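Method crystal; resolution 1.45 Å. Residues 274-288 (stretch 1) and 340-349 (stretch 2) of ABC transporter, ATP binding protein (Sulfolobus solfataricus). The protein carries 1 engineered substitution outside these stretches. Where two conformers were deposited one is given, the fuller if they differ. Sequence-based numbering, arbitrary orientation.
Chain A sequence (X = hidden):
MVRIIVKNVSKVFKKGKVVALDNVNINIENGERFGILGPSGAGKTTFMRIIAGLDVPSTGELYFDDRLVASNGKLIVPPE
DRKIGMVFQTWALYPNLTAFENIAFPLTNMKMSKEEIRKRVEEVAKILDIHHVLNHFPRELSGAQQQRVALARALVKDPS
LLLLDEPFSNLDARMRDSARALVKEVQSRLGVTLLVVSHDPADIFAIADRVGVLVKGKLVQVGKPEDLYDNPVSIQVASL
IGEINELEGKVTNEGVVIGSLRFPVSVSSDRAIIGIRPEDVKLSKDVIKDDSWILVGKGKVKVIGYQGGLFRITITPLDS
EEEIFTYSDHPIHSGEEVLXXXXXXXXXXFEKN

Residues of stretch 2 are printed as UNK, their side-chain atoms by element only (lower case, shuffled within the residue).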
# COMPACT_ATOMS: atom_id res chain seq x y z
N ILE A 274 5.46 8.23 21.45
CA ILE A 274 6.14 9.13 20.54
C ILE A 274 6.42 8.35 19.26
O ILE A 274 6.88 7.21 19.31
CB ILE A 274 7.49 9.58 21.17
CG1 ILE A 274 7.26 10.49 22.38
CG2 ILE A 274 8.38 10.27 20.14
CD1 ILE A 274 6.79 11.86 22.00
N GLY A 275 6.16 8.99 18.13
CA GLY A 275 6.51 8.47 16.82
C GLY A 275 7.51 9.41 16.18
O GLY A 275 7.25 10.61 16.05
N ILE A 276 8.67 8.87 15.79
CA ILE A 276 9.67 9.68 15.08
C ILE A 276 10.28 8.82 13.98
O ILE A 276 10.84 7.74 14.22
CB ILE A 276 10.73 10.31 16.06
CG1 ILE A 276 11.61 11.34 15.33
CG2 ILE A 276 11.58 9.26 16.76
CD1 ILE A 276 10.93 12.70 15.11
N ARG A 277 10.10 9.26 12.75
CA ARG A 277 10.62 8.50 11.62
C ARG A 277 12.14 8.58 11.55
O ARG A 277 12.75 9.58 11.97
CB ARG A 277 9.96 8.98 10.33
CG ARG A 277 8.47 8.74 10.28
CD ARG A 277 7.89 8.82 8.86
NE ARG A 277 6.43 8.83 8.90
CZ ARG A 277 5.68 7.75 9.05
NH1 ARG A 277 6.22 6.53 9.13
NH2 ARG A 277 4.35 7.87 9.08
N PRO A 278 12.79 7.55 11.01
CA PRO A 278 14.27 7.53 10.97
C PRO A 278 14.89 8.73 10.25
O PRO A 278 15.95 9.17 10.64
CB PRO A 278 14.58 6.22 10.27
CG PRO A 278 13.34 5.89 9.54
CD PRO A 278 12.22 6.32 10.44
N GLU A 279 14.25 9.25 9.21
CA GLU A 279 14.78 10.41 8.51
C GLU A 279 14.72 11.68 9.35
O GLU A 279 15.35 12.67 9.01
CB GLU A 279 14.05 10.63 7.19
CG GLU A 279 12.58 11.01 7.33
CD GLU A 279 11.62 9.84 7.21
OE1 GLU A 279 12.01 8.70 7.53
OE2 GLU A 279 10.44 10.09 6.82
N ASP A 280 13.97 11.62 10.44
CA ASP A 280 13.78 12.78 11.31
C ASP A 280 14.61 12.70 12.58
O ASP A 280 14.31 13.39 13.56
CB ASP A 280 12.30 12.96 11.63
CG ASP A 280 11.48 13.20 10.38
OD1 ASP A 280 11.96 13.93 9.48
OD2 ASP A 280 10.36 12.66 10.25
N VAL A 281 15.62 11.84 12.54
CA VAL A 281 16.56 11.66 13.64
C VAL A 281 17.98 11.89 13.10
O VAL A 281 18.29 11.46 11.99
CB VAL A 281 16.48 10.23 14.22
CG1 VAL A 281 17.55 9.97 15.30
CG2 VAL A 281 15.09 9.95 14.76
N LYS A 282 18.83 12.54 13.90
CA LYS A 282 20.24 12.73 13.55
C LYS A 282 21.06 12.54 14.81
O LYS A 282 20.65 12.97 15.88
CB LYS A 282 20.48 14.12 12.96
CG LYS A 282 21.91 14.40 12.56
CD LYS A 282 22.04 15.75 11.83
CE LYS A 282 23.48 16.12 11.54
NZ LYS A 282 24.07 15.27 10.48
N LEU A 283 22.20 11.86 14.68
CA LEU A 283 23.10 11.59 15.81
C LEU A 283 24.44 12.31 15.66
O LEU A 283 24.93 12.52 14.54
CB LEU A 283 23.37 10.09 15.89
CG LEU A 283 22.15 9.17 15.86
CD1 LEU A 283 22.59 7.73 15.85
CD2 LEU A 283 21.23 9.44 17.02
N SER A 284 25.03 12.69 16.78
CA SER A 284 26.35 13.33 16.77
C SER A 284 27.08 13.05 18.07
O SER A 284 26.49 12.61 19.04
CB SER A 284 26.28 14.84 16.62
OG SER A 284 25.58 15.25 17.79
N LYS A 285 28.38 13.30 18.10
CA LYS A 285 29.11 13.14 19.35
C LYS A 285 29.21 14.43 20.13
O LYS A 285 29.47 14.41 21.34
CB LYS A 285 30.52 12.62 19.09
CG LYS A 285 30.56 11.22 18.55
CD LYS A 285 30.22 10.21 19.62
CE LYS A 285 31.30 10.16 20.69
NZ LYS A 285 31.02 9.12 21.72
N ASP A 286 29.03 15.56 19.46
CA ASP A 286 29.06 16.87 20.10
C ASP A 286 27.96 17.66 19.42
O ASP A 286 27.37 17.18 18.45
CB ASP A 286 30.42 17.55 19.95
CG ASP A 286 30.67 18.65 20.99
OD1 ASP A 286 29.71 19.10 21.66
OD2 ASP A 286 31.81 19.13 21.20
N VAL A 287 27.65 18.84 19.92
CA VAL A 287 26.58 19.63 19.34
C VAL A 287 26.90 20.01 17.90
O VAL A 287 28.06 20.22 17.51
CB VAL A 287 26.26 20.89 20.18
CG1 VAL A 287 25.84 20.52 21.60
CG2 VAL A 287 27.45 21.85 20.20
N ILE A 288 25.85 20.08 17.09
CA ILE A 288 25.99 20.46 15.70
C ILE A 288 25.63 21.92 15.57
O ILE A 288 25.14 22.52 16.52
CB ILE A 288 25.09 19.60 14.80
CG1 ILE A 288 23.62 19.85 15.12
CG2 ILE A 288 25.42 18.14 14.96
CD1 ILE A 288 22.66 18.97 14.32
N UNK A 340 21.28 13.07 20.53
CA UNK A 340 20.14 12.74 19.67
C UNK A 340 19.37 14.00 19.32
O UNK A 340 18.94 14.74 20.20
c UNK A 340 19.21 11.75 20.35
c UNK A 340 19.98 10.51 20.80
c UNK A 340 18.07 11.35 19.43
N UNK A 341 19.24 14.25 18.02
CA UNK A 341 18.52 15.38 17.50
C UNK A 341 17.33 14.86 16.70
O UNK A 341 17.39 13.79 16.11
c UNK A 341 19.38 16.19 16.52
c UNK A 341 21.24 19.15 17.95
o UNK A 341 23.46 19.40 18.76
c UNK A 341 22.72 17.27 17.96
c UNK A 341 20.47 17.02 17.13
c UNK A 341 22.47 18.61 18.21
c UNK A 341 20.26 18.36 17.38
c UNK A 341 21.72 16.48 17.41
N UNK A 342 16.26 15.63 16.69
CA UNK A 342 15.13 15.31 15.83
C UNK A 342 14.61 16.55 15.12
O UNK A 342 14.98 17.67 15.45
c UNK A 342 13.35 15.69 17.61
c UNK A 342 13.95 14.68 16.62
c UNK A 342 14.38 13.41 17.38
N UNK A 343 13.76 16.34 14.13
CA UNK A 343 13.02 17.43 13.51
C UNK A 343 11.81 17.71 14.39
O UNK A 343 10.89 16.89 14.48
c UNK A 343 12.53 17.01 12.13
c UNK A 343 16.23 18.37 9.17
n UNK A 343 16.55 19.44 9.88
c UNK A 343 13.63 16.66 11.19
n UNK A 343 16.91 18.07 8.08
n UNK A 343 15.23 17.60 9.56
c UNK A 343 14.44 17.86 10.76
N UNK A 344 11.79 18.87 15.04
CA UNK A 344 10.71 19.19 15.97
C UNK A 344 9.31 19.05 15.41
O UNK A 344 8.42 18.50 16.07
n UNK A 344 9.22 22.59 20.28
c UNK A 344 9.85 21.02 17.51
c UNK A 344 10.12 22.47 17.95
c UNK A 344 9.04 23.01 18.87
c UNK A 344 10.91 20.59 16.51
N UNK A 345 9.11 19.56 14.19
CA UNK A 345 7.78 19.54 13.60
C UNK A 345 7.38 18.17 13.11
O UNK A 345 6.22 17.99 12.69
c UNK A 345 8.50 20.25 11.27
o UNK A 345 9.28 19.28 11.30
o UNK A 345 8.46 20.94 10.22
c UNK A 345 7.65 20.57 12.47
N UNK A 346 8.28 17.19 13.22
CA UNK A 346 7.96 15.84 12.77
C UNK A 346 7.74 14.88 13.93
O UNK A 346 7.48 13.70 13.71
c UNK A 346 9.29 16.10 10.60
c UNK A 346 8.40 16.79 8.38
n UNK A 346 7.32 16.62 7.40
c UNK A 346 9.04 15.29 11.84
c UNK A 346 8.14 15.96 9.63
N UNK A 347 7.80 15.36 15.16
CA UNK A 347 7.49 14.50 16.28
C UNK A 347 5.99 14.24 16.31
O UNK A 347 5.18 15.17 16.28
c UNK A 347 9.37 15.51 17.70
c UNK A 347 7.88 15.16 17.62
c UNK A 347 7.42 14.30 18.78
c UNK A 347 9.72 16.49 18.81
N UNK A 348 5.61 12.97 16.31
CA UNK A 348 4.22 12.57 16.44
C UNK A 348 4.00 12.11 17.86
O UNK A 348 4.87 11.46 18.45
n UNK A 348 5.73 12.16 11.36
c UNK A 348 4.05 11.92 14.01
c UNK A 348 3.88 11.48 15.45
c UNK A 348 4.68 11.16 11.67
c UNK A 348 4.47 10.78 13.14
N UNK A 349 2.86 12.47 18.43
CA UNK A 349 2.58 12.07 19.80
C UNK A 349 1.14 11.64 19.92
O UNK A 349 0.25 12.23 19.30
c UNK A 349 2.97 13.19 20.81
c UNK A 349 2.07 14.40 20.66
c UNK A 349 2.94 12.67 22.24
O HOH W 1 8.72 11.67 12.21
O HOH W 2 6.50 11.91 8.74
O HOH W 3 14.55 15.20 8.20

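Position 340 carries three side-chain carbons, one bearing the other two, and one of the terminal carbons lies 4.1 Å from Leu283 CD2. This beta-branched pattern fits valine by shape, though threonine would match it but for an oxygen; the elements decide for Val340.

Position 341 has one carbon, then a six-carbon ring bearing one oxygen. That oxygen lies 3.0 Å from Ile288 N, and a ring carbon lies 3.5 Å from Ser284 OG, at the ring edge. A ring with a single oxygen is Tyr341. Its backbone makes a paired bridge with Lys282: Tyr341 N donates to Lys282 O and Lys282 N to Tyr341 O, both at 2.9 Å. The ring reaches on to the end of stretch 1, where Ile288 N donates to Tyr341 OH (161°). Ile288 CD1 sits 3.7 Å from the ring centroid and 4° off the normal, a CH-pi contact over the face.

Position 342 again shows one carbon carrying two. Its CB is 3.9 Å from Ile276 CD1, and its CA approaches Asp280 O at 3.1 Å; the branching gives Val342.

Position 343 has three carbons, a nitrogen, and a carbon with two further nitrogens, a guanidinium. Its backbone N donates to Asp280 O (3.1 Å). This is Arg343, and one water joins Arg343 NE to Asp280 OD1 and Glu279 O.

Position 344 has four carbons in a row ending in nitrogen and touches nothing on stretch 1: Lys344. Position 345, two carbons with two oxygens on the second, likewise without contact, is Asp345.

Position 346 repeats the four-carbon chain ending in nitrogen. Its CB packs 3.3 Å from Asp280 OD2, but the chain end leads away: Lys346.

Position 347 has four carbons forked at the first, one arm two carbons long. The inner carbon of that arm lies 4.1 Å from Ile276 CD1, and the one-carbon arm 4.1 Å from Ile274 CD1: Ile347.

Position 348 is a third four-carbon chain ending in nitrogen. Gly275 N donates to its backbone O (2.8 Å, 174°), and its N to Gly275 O (2.9 Å, 165°). This is Lys348, whose NZ lies 4.2 Å from Arg277 NE, like charges with a water accepting from both.

Position 349, one carbon carrying two, has a terminal carbon 3.9 Å from Ile274 CD1: Val349.

The contact is thus two antiparallel ladders, separated by turns in both stretches. In the ladder around Lys282, Val281 and Leu283 share one face with Val340 and Val342, while Tyr341 lies on the other with Lys282 and has the largest area covered by the opposite stretch of any residue here, 146 Å². Between the ladders, Ile276 fills the gap with apolar packing, and a water bound to Arg277 N, Asp280 OD2, Lys346 O and Lys348 NZ ties the turns together.

Stretch 2, residues 340-349: VYVRKDKIKV
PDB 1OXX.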